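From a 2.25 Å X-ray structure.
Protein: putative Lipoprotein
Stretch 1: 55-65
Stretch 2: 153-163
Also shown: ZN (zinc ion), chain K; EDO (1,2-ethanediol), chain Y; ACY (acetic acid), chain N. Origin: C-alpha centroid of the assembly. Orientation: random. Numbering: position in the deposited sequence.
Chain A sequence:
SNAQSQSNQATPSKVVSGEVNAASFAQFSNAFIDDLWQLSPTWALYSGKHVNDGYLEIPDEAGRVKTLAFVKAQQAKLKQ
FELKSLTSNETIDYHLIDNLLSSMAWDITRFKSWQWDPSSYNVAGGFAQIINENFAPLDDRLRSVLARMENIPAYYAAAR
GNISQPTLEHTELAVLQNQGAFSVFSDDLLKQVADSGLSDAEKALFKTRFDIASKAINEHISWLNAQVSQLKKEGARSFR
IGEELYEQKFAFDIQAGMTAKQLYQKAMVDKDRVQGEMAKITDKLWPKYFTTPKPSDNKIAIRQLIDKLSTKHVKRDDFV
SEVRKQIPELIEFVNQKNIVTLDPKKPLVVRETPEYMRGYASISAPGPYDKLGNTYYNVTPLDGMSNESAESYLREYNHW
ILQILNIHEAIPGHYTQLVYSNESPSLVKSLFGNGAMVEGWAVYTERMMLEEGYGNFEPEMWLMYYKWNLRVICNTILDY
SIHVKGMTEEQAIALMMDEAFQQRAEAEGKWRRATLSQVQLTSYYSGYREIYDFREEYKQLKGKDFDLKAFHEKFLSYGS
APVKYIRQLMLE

Stretch 1 (55-65) YLEIPDEAGRV
Stretch 2 (153-163) PAYYAAARGNI

An extended segment leading into a helix packs along one side of a second helix, through a small apolar patch with weak polar bonds at one end. Stretch 2 is helical from Pro153 to Asn162 and continues a helix begun earlier; Ile163 is the first residue to leave helical phi/psi. Stretch 1 is loop from Tyr55 to Asp60, with phi/psi of -99/117 at Leu56, -93/121 at Ile58 and -86/68 at Pro59. Helix follows from Glu61 and runs on past Val65.

Both chains advance in the same sense across the contact. The CA atoms of Ile58 and Tyr155 lie 4.9 Å apart, and those of Asp60 and Ala158 5.3 Å. Ala154 and Ala158, one helical turn apart, present methyl groups to stretch 1, with CA-to-CB pointing toward it. The contact buries 418 Å², both sides summed.

Ile58 (chi1 m, chi2 t) covers both alanines. Its CD1 is 4.1 Å from Ala154 CB, and its CG2 is 3.6 Å from Ala158 CB. Tyr155 (chi1 t, chi2 -84°) lies against Pro59. Pro59 CG sits over one face of the Tyr155 ring, 4.2 Å from that ring's centroid and 25° off its normal, a CH-pi contact. Pro59 CD, in a C-gamma endo ring, is 3.5 Å from Tyr155 CD2 and 4.0 Å from Ala158 CB. Glu57 O approaches the edge of the tyrosine ring, 3.5 Å from Tyr155 CD2. Leu56 (chi1 t, chi2 p) adds an apolar contact, its CD2 4.0 Å from Tyr155 CB.

Asn162 (chi1 m, chi2 -10°) joins the polar end. Its ND2 donates to Pro59 O at 2.7 Å; the bond is short but weak, since the N-H...O angle is 117°. Arg64 (m, t, m, chi4 -80°) reaches the same side chain. Its NH1 donates weakly to Asn162 OD1 at 3.2 Å and 153°. Arg64 NH1 also lies 3.0 Å from Asn162 ND2, but both are donors and do not bond.

Asp60 (chi1 p, chi2 25°) caps the helix of stretch 1: its OD1 accepts from Gly63 N at 3.0 Å. Arg64 N bonds to Asp60 O at 3.3 Å in the first turn. Arg64 NE donates to acetic acid O at 3.3 Å. Glu61 (chi1 t, chi2 t) turns to zinc, with OE1 2.5 Å from ZN. In stretch 2, Ala154 N donates to 1,2-ethanediol O2 at 3.2 Å.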

ATOM      1  N   TYR A  55      11.431  19.633  15.154  1.00 28.94           N
ATOM      2  CA  TYR A  55      10.523  20.636  14.621  1.00 29.22           C
ATOM      3  C   TYR A  55       9.210  19.988  14.277  1.00 27.40           C
ATOM      4  O   TYR A  55       9.149  19.138  13.407  1.00 26.77           O
ATOM      5  CB  TYR A  55      11.112  21.234  13.349  1.00 33.56           C
ATOM      6  CG  TYR A  55      10.272  22.354  12.805  1.00 37.38           C
ATOM      7  CD1 TYR A  55      10.340  23.612  13.375  1.00 41.70           C
ATOM      8  CD2 TYR A  55       9.373  22.151  11.759  1.00 39.95           C
ATOM      9  CE1 TYR A  55       9.558  24.657  12.912  1.00 45.05           C
ATOM     10  CE2 TYR A  55       8.580  23.193  11.280  1.00 42.24           C
ATOM     11  CZ  TYR A  55       8.688  24.440  11.870  1.00 44.93           C
ATOM     12  OH  TYR A  55       7.937  25.489  11.449  1.00 50.71           O
ATOM     13  N   LEU A  56       8.149  20.371  14.967  1.00 26.27           N
ATOM     14  CA  LEU A  56       6.812  19.872  14.674  1.00 25.45           C
ATOM     15  C   LEU A  56       6.114  20.913  13.834  1.00 25.86           C
ATOM     16  O   LEU A  56       5.888  22.012  14.303  1.00 25.36           O
ATOM     17  CB  LEU A  56       6.028  19.660  15.961  1.00 25.07           C
ATOM     18  CG  LEU A  56       4.590  19.168  15.869  1.00 23.80           C
ATOM     19  CD1 LEU A  56       4.514  17.790  15.242  1.00 23.12           C
ATOM     20  CD2 LEU A  56       3.953  19.198  17.255  1.00 23.46           C
ATOM     21  N   GLU A  57       5.767  20.562  12.599  1.00 26.02           N
ATOM     22  CA  GLU A  57       5.038  21.493  11.725  1.00 27.25           C
ATOM     23  C   GLU A  57       3.641  21.697  12.277  1.00 25.88           C
ATOM     24  O   GLU A  57       3.006  20.747  12.697  1.00 26.65           O
ATOM     25  CB  GLU A  57       4.937  20.969  10.287  1.00 27.76           C
ATOM     26  CG  GLU A  57       6.290  20.605   9.669  1.00 29.69           C
ATOM     27  CD  GLU A  57       6.594  19.090   9.698  1.00 30.61           C
ATOM     28  OE1 GLU A  57       6.334  18.426  10.738  1.00 32.43           O
ATOM     29  OE2 GLU A  57       7.098  18.560   8.682  1.00 30.20           O
ATOM     30  N   ILE A  58       3.197  22.941  12.341  1.00 25.79           N
ATOM     31  CA  ILE A  58       1.853  23.257  12.796  1.00 25.88           C
ATOM     32  C   ILE A  58       1.004  23.306  11.532  1.00 26.09           C
ATOM     33  O   ILE A  58       1.299  24.064  10.592  1.00 26.44           O
ATOM     34  CB  ILE A  58       1.806  24.580  13.566  1.00 26.70           C
ATOM     35  CG1 ILE A  58       2.643  24.466  14.850  1.00 27.84           C
ATOM     36  CG2 ILE A  58       0.360  24.944  13.951  1.00 25.53           C
ATOM     37  CD1 ILE A  58       3.252  25.773  15.322  1.00 28.38           C
ATOM     38  N   PRO A  59      -0.026  22.468  11.462  1.00 25.89           N
ATOM     39  CA  PRO A  59      -0.775  22.373  10.199  1.00 25.99           C
ATOM     40  C   PRO A  59      -1.859  23.438  10.151  1.00 25.76           C
ATOM     41  O   PRO A  59      -3.017  23.140  10.244  1.00 26.38           O
ATOM     42  CB  PRO A  59      -1.354  20.965  10.266  1.00 25.95           C
ATOM     43  CG  PRO A  59      -1.574  20.743  11.738  1.00 25.83           C
ATOM     44  CD  PRO A  59      -0.579  21.585  12.497  1.00 25.79           C
ATOM     45  N   ASP A  60      -1.453  24.688  10.068  1.00 26.21           N
ATOM     46  CA  ASP A  60      -2.366  25.821   9.959  1.00 26.55           C
ATOM     47  C   ASP A  60      -2.292  26.419   8.568  1.00 26.22           C
ATOM     48  O   ASP A  60      -1.632  25.891   7.684  1.00 24.04           O
ATOM     49  CB  ASP A  60      -2.020  26.892  11.011  1.00 27.50           C
ATOM     50  CG  ASP A  60      -0.584  27.415  10.892  1.00 29.13           C
ATOM     51  OD1 ASP A  60       0.029  27.346   9.772  1.00 29.26           O
ATOM     52  OD2 ASP A  60      -0.062  27.886  11.940  1.00 31.30           O
ATOM     53  N   GLU A  61      -2.973  27.539   8.377  1.00 27.38           N
ATOM     54  CA  GLU A  61      -3.073  28.154   7.072  1.00 28.86           C
ATOM     55  C   GLU A  61      -1.732  28.639   6.538  1.00 26.94           C
ATOM     56  O   GLU A  61      -1.487  28.544   5.334  1.00 26.68           O
ATOM     57  CB  GLU A  61      -4.074  29.297   7.126  1.00 32.79           C
ATOM     58  CG  GLU A  61      -4.331  29.943   5.770  1.00 37.04           C
ATOM     59  CD  GLU A  61      -5.258  31.123   5.898  1.00 42.69           C
ATOM     60  OE1 GLU A  61      -4.828  32.133   6.504  1.00 48.45           O
ATOM     61  OE2 GLU A  61      -6.415  31.032   5.419  1.00 49.58           O
ATOM     62  N   ALA A  62      -0.846  29.112   7.403  1.00 25.31           N
ATOM     63  CA  ALA A  62       0.493  29.495   6.931  1.00 26.02           C
ATOM     64  C   ALA A  62       1.220  28.284   6.360  1.00 25.56           C
ATOM     65  O   ALA A  62       1.958  28.411   5.402  1.00 26.22           O
ATOM     66  CB  ALA A  62       1.328  30.122   8.047  1.00 26.25           C
ATOM     67  N   GLY A  63       1.015  27.116   6.968  1.00 25.93           N
ATOM     68  CA  GLY A  63       1.517  25.807   6.432  1.00 25.27           C
ATOM     69  C   GLY A  63       1.069  25.545   4.992  1.00 25.43           C
ATOM     70  O   GLY A  63       1.880  25.232   4.124  1.00 25.88           O
ATOM     71  N   ARG A  64      -0.224  25.710   4.741  1.00 25.04           N
ATOM     72  CA  ARG A  64      -0.784  25.518   3.414  1.00 25.76           C
ATOM     73  C   ARG A  64      -0.248  26.555   2.405  1.00 26.39           C
ATOM     74  O   ARG A  64       0.206  26.175   1.325  1.00 26.21           O
ATOM     75  CB  ARG A  64      -2.307  25.580   3.465  1.00 26.00           C
ATOM     76  CG  ARG A  64      -2.873  24.444   4.302  1.00 26.48           C
ATOM     77  CD  ARG A  64      -4.346  24.182   4.117  1.00 26.24           C
ATOM     78  NE  ARG A  64      -5.105  25.282   4.660  1.00 27.35           N
ATOM     79  CZ  ARG A  64      -5.404  25.492   5.936  1.00 28.49           C
ATOM     80  NH1 ARG A  64      -5.041  24.649   6.902  1.00 27.61           N
ATOM     81  NH2 ARG A  64      -6.094  26.598   6.233  1.00 29.97           N
ATOM     82  N   VAL A  65      -0.278  27.837   2.769  1.00 26.34           N
ATOM     83  CA  VAL A  65       0.285  28.885   1.925  1.00 27.16           C
ATOM     84  C   VAL A  65       1.718  28.534   1.573  1.00 28.10           C
ATOM     85  O   VAL A  65       2.111  28.576   0.413  1.00 28.39           O
ATOM     86  CB  VAL A  65       0.244  30.270   2.611  1.00 28.07           C
ATOM     87  CG1 VAL A  65       1.217  31.274   1.968  1.00 27.52           C
ATOM     88  CG2 VAL A  65      -1.187  30.807   2.589  1.00 28.27           C
ATOM     89  N   PRO A 153       0.460  21.775  21.909  1.00 21.54           N
ATOM     90  CA  PRO A 153      -0.846  22.487  22.083  1.00 21.96           C
ATOM     91  C   PRO A 153      -1.230  23.228  20.826  1.00 21.92           C
ATOM     92  O   PRO A 153      -2.391  23.211  20.394  1.00 21.73           O
ATOM     93  CB  PRO A 153      -0.555  23.463  23.218  1.00 22.15           C
ATOM     94  CG  PRO A 153       0.401  22.679  24.080  1.00 22.30           C
ATOM     95  CD  PRO A 153       1.317  21.963  23.089  1.00 21.71           C
ATOM     96  N   ALA A 154      -0.240  23.860  20.218  1.00 21.83           N
ATOM     97  CA  ALA A 154      -0.498  24.645  18.981  1.00 21.53           C
ATOM     98  C   ALA A 154      -0.972  23.774  17.829  1.00 20.09           C
ATOM     99  O   ALA A 154      -1.793  24.167  17.042  1.00 19.19           O
ATOM    100  CB  ALA A 154       0.739  25.408  18.556  1.00 21.44           C
ATOM    101  N   TYR A 155      -0.379  22.594  17.726  1.00 20.14           N
ATOM    102  CA  TYR A 155      -0.720  21.632  16.692  1.00 19.18           C
ATOM    103  C   TYR A 155      -2.199  21.302  16.788  1.00 19.06           C
ATOM    104  O   TYR A 155      -2.861  21.339  15.811  1.00 18.27           O
ATOM    105  CB  TYR A 155       0.122  20.363  16.875  1.00 19.29           C
ATOM    106  CG  TYR A 155      -0.151  19.277  15.884  1.00 18.61           C
ATOM    107  CD1 TYR A 155      -1.201  18.393  16.072  1.00 19.00           C
ATOM    108  CD2 TYR A 155       0.620  19.142  14.751  1.00 18.82           C
ATOM    109  CE1 TYR A 155      -1.464  17.374  15.143  1.00 19.06           C
ATOM    110  CE2 TYR A 155       0.372  18.127  13.791  1.00 18.86           C
ATOM    111  CZ  TYR A 155      -0.669  17.248  13.999  1.00 19.32           C
ATOM    112  OH  TYR A 155      -0.926  16.239  13.082  1.00 20.76           O
ATOM    113  N   TYR A 156      -2.702  20.967  17.977  1.00 19.56           N
ATOM    114  CA  TYR A 156      -4.096  20.594  18.098  1.00 20.26           C
ATOM    115  C   TYR A 156      -5.071  21.810  18.064  1.00 20.76           C
ATOM    116  O   TYR A 156      -6.199  21.657  17.579  1.00 20.38           O
ATOM    117  CB  TYR A 156      -4.323  19.692  19.325  1.00 20.54           C
ATOM    118  CG  TYR A 156      -3.747  18.275  19.176  1.00 20.16           C
ATOM    119  CD1 TYR A 156      -4.345  17.360  18.345  1.00 19.81           C
ATOM    120  CD2 TYR A 156      -2.614  17.872  19.879  1.00 20.41           C
ATOM    121  CE1 TYR A 156      -3.827  16.088  18.178  1.00 19.46           C
ATOM    122  CE2 TYR A 156      -2.086  16.587  19.736  1.00 20.15           C
ATOM    123  CZ  TYR A 156      -2.702  15.710  18.859  1.00 19.84           C
ATOM    124  OH  TYR A 156      -2.250  14.423  18.712  1.00 19.96           O
ATOM    125  N   ALA A 157      -4.650  22.971  18.575  1.00 20.56           N
ATOM    126  CA  ALA A 157      -5.401  24.232  18.318  1.00 21.55           C
ATOM    127  C   ALA A 157      -5.582  24.479  16.809  1.00 21.49           C
ATOM    128  O   ALA A 157      -6.677  24.845  16.382  1.00 21.40           O
ATOM    129  CB  ALA A 157      -4.750  25.475  18.987  1.00 21.01           C
ATOM    130  N   ALA A 158      -4.511  24.288  16.027  1.00 21.23           N
ATOM    131  CA  ALA A 158      -4.580  24.408  14.566  1.00 21.69           C
ATOM    132  C   ALA A 158      -5.583  23.388  13.963  1.00 21.67           C
ATOM    133  O   ALA A 158      -6.375  23.696  13.046  1.00 21.38           O
ATOM    134  CB  ALA A 158      -3.180  24.224  13.928  1.00 20.76           C
ATOM    135  N   ALA A 159      -5.550  22.184  14.504  1.00 21.47           N
ATOM    136  CA  ALA A 159      -6.433  21.129  14.037  1.00 21.93           C
ATOM    137  C   ALA A 159      -7.879  21.589  14.203  1.00 22.59           C
ATOM    138  O   ALA A 159      -8.651  21.521  13.269  1.00 22.09           O
ATOM    139  CB  ALA A 159      -6.206  19.841  14.832  1.00 22.01           C
ATOM    140  N   ARG A 160      -8.208  22.083  15.396  1.00 22.87           N
ATOM    141  CA  ARG A 160      -9.573  22.414  15.695  1.00 24.21           C
ATOM    142  C   ARG A 160     -10.053  23.639  14.895  1.00 25.33           C
ATOM    143  O   ARG A 160     -11.233  23.709  14.516  1.00 26.03           O
ATOM    144  CB  ARG A 160      -9.788  22.588  17.200  1.00 23.92           C
ATOM    145  CG  ARG A 160      -9.529  21.301  17.968  1.00 23.61           C
ATOM    146  CD  ARG A 160      -9.906  21.443  19.419  1.00 24.00           C
ATOM    147  NE  ARG A 160      -9.049  22.403  20.080  1.00 24.06           N
ATOM    148  CZ  ARG A 160      -7.926  22.094  20.727  1.00 24.58           C
ATOM    149  NH1 ARG A 160      -7.497  20.843  20.831  1.00 24.73           N
ATOM    150  NH2 ARG A 160      -7.208  23.044  21.288  1.00 24.74           N
ATOM    151  N   GLY A 161      -9.136  24.553  14.603  1.00 26.11           N
ATOM    152  CA  GLY A 161      -9.430  25.728  13.750  1.00 26.96           C
ATOM    153  C   GLY A 161      -9.571  25.380  12.264  1.00 26.98           C
ATOM    154  O   GLY A 161     -10.174  26.123  11.524  1.00 28.81           O
ATOM    155  N   ASN A 162      -9.023  24.260  11.825  1.00 26.16           N
ATOM    156  CA  ASN A 162      -9.113  23.847  10.417  1.00 26.16           C
ATOM    157  C   ASN A 162     -10.261  22.918  10.112  1.00 24.92           C
ATOM    158  O   ASN A 162     -10.790  22.915   9.027  1.00 25.34           O
ATOM    159  CB  ASN A 162      -7.907  23.014  10.022  1.00 27.39           C
ATOM    160  CG  ASN A 162      -6.709  23.821   9.692  1.00 28.37           C
ATOM    161  OD1 ASN A 162      -6.764  25.054   9.570  1.00 29.75           O
ATOM    162  ND2 ASN A 162      -5.586  23.100   9.465  1.00 30.65           N
ATOM    163  N   ILE A 163     -10.569  22.046  11.041  1.00 24.11           N
ATOM    164  CA  ILE A 163     -11.572  21.030  10.800  1.00 23.45           C
ATOM    165  C   ILE A 163     -12.911  21.706  10.538  1.00 24.60           C
ATOM    166  O   ILE A 163     -13.281  22.625  11.245  1.00 25.60           O
ATOM    167  CB  ILE A 163     -11.685  20.055  11.968  1.00 22.44           C
ATOM    168  CG1 ILE A 163     -10.396  19.209  12.048  1.00 22.35           C
ATOM    169  CG2 ILE A 163     -12.930  19.193  11.804  1.00 22.35           C
ATOM    170  CD1 ILE A 163     -10.170  18.505  13.362  1.00 22.40           C
TER
HETATM  171 ZN    ZN K   4      -6.700  33.741   6.330  1.00 78.66          ZN
HETATM  172  C1  EDO Y 610       4.187  26.787  22.273  1.00 40.65           C
HETATM  173  O1  EDO Y 610       4.571  25.712  23.155  1.00 33.38           O
HETATM  174  C2  EDO Y 610       2.832  26.621  21.551  1.00 42.31           C
HETATM  175  O2  EDO Y 610       2.183  25.338  21.737  1.00 42.77           O
HETATM  176  C   ACY N 598      -4.972  28.373   1.765  1.00 64.81           C
HETATM  177  O   ACY N 598      -5.426  27.214   2.063  1.00 52.56           O
HETATM  178  OXT ACY N 598      -5.141  29.416   2.446  1.00 58.86           O
HETATM  179  CH3 ACY N 598      -4.176  28.584   0.518  1.00 60.67           C
HETATM  180  O   HOH W   1      -8.165  32.478   8.012  1.00 55.59           O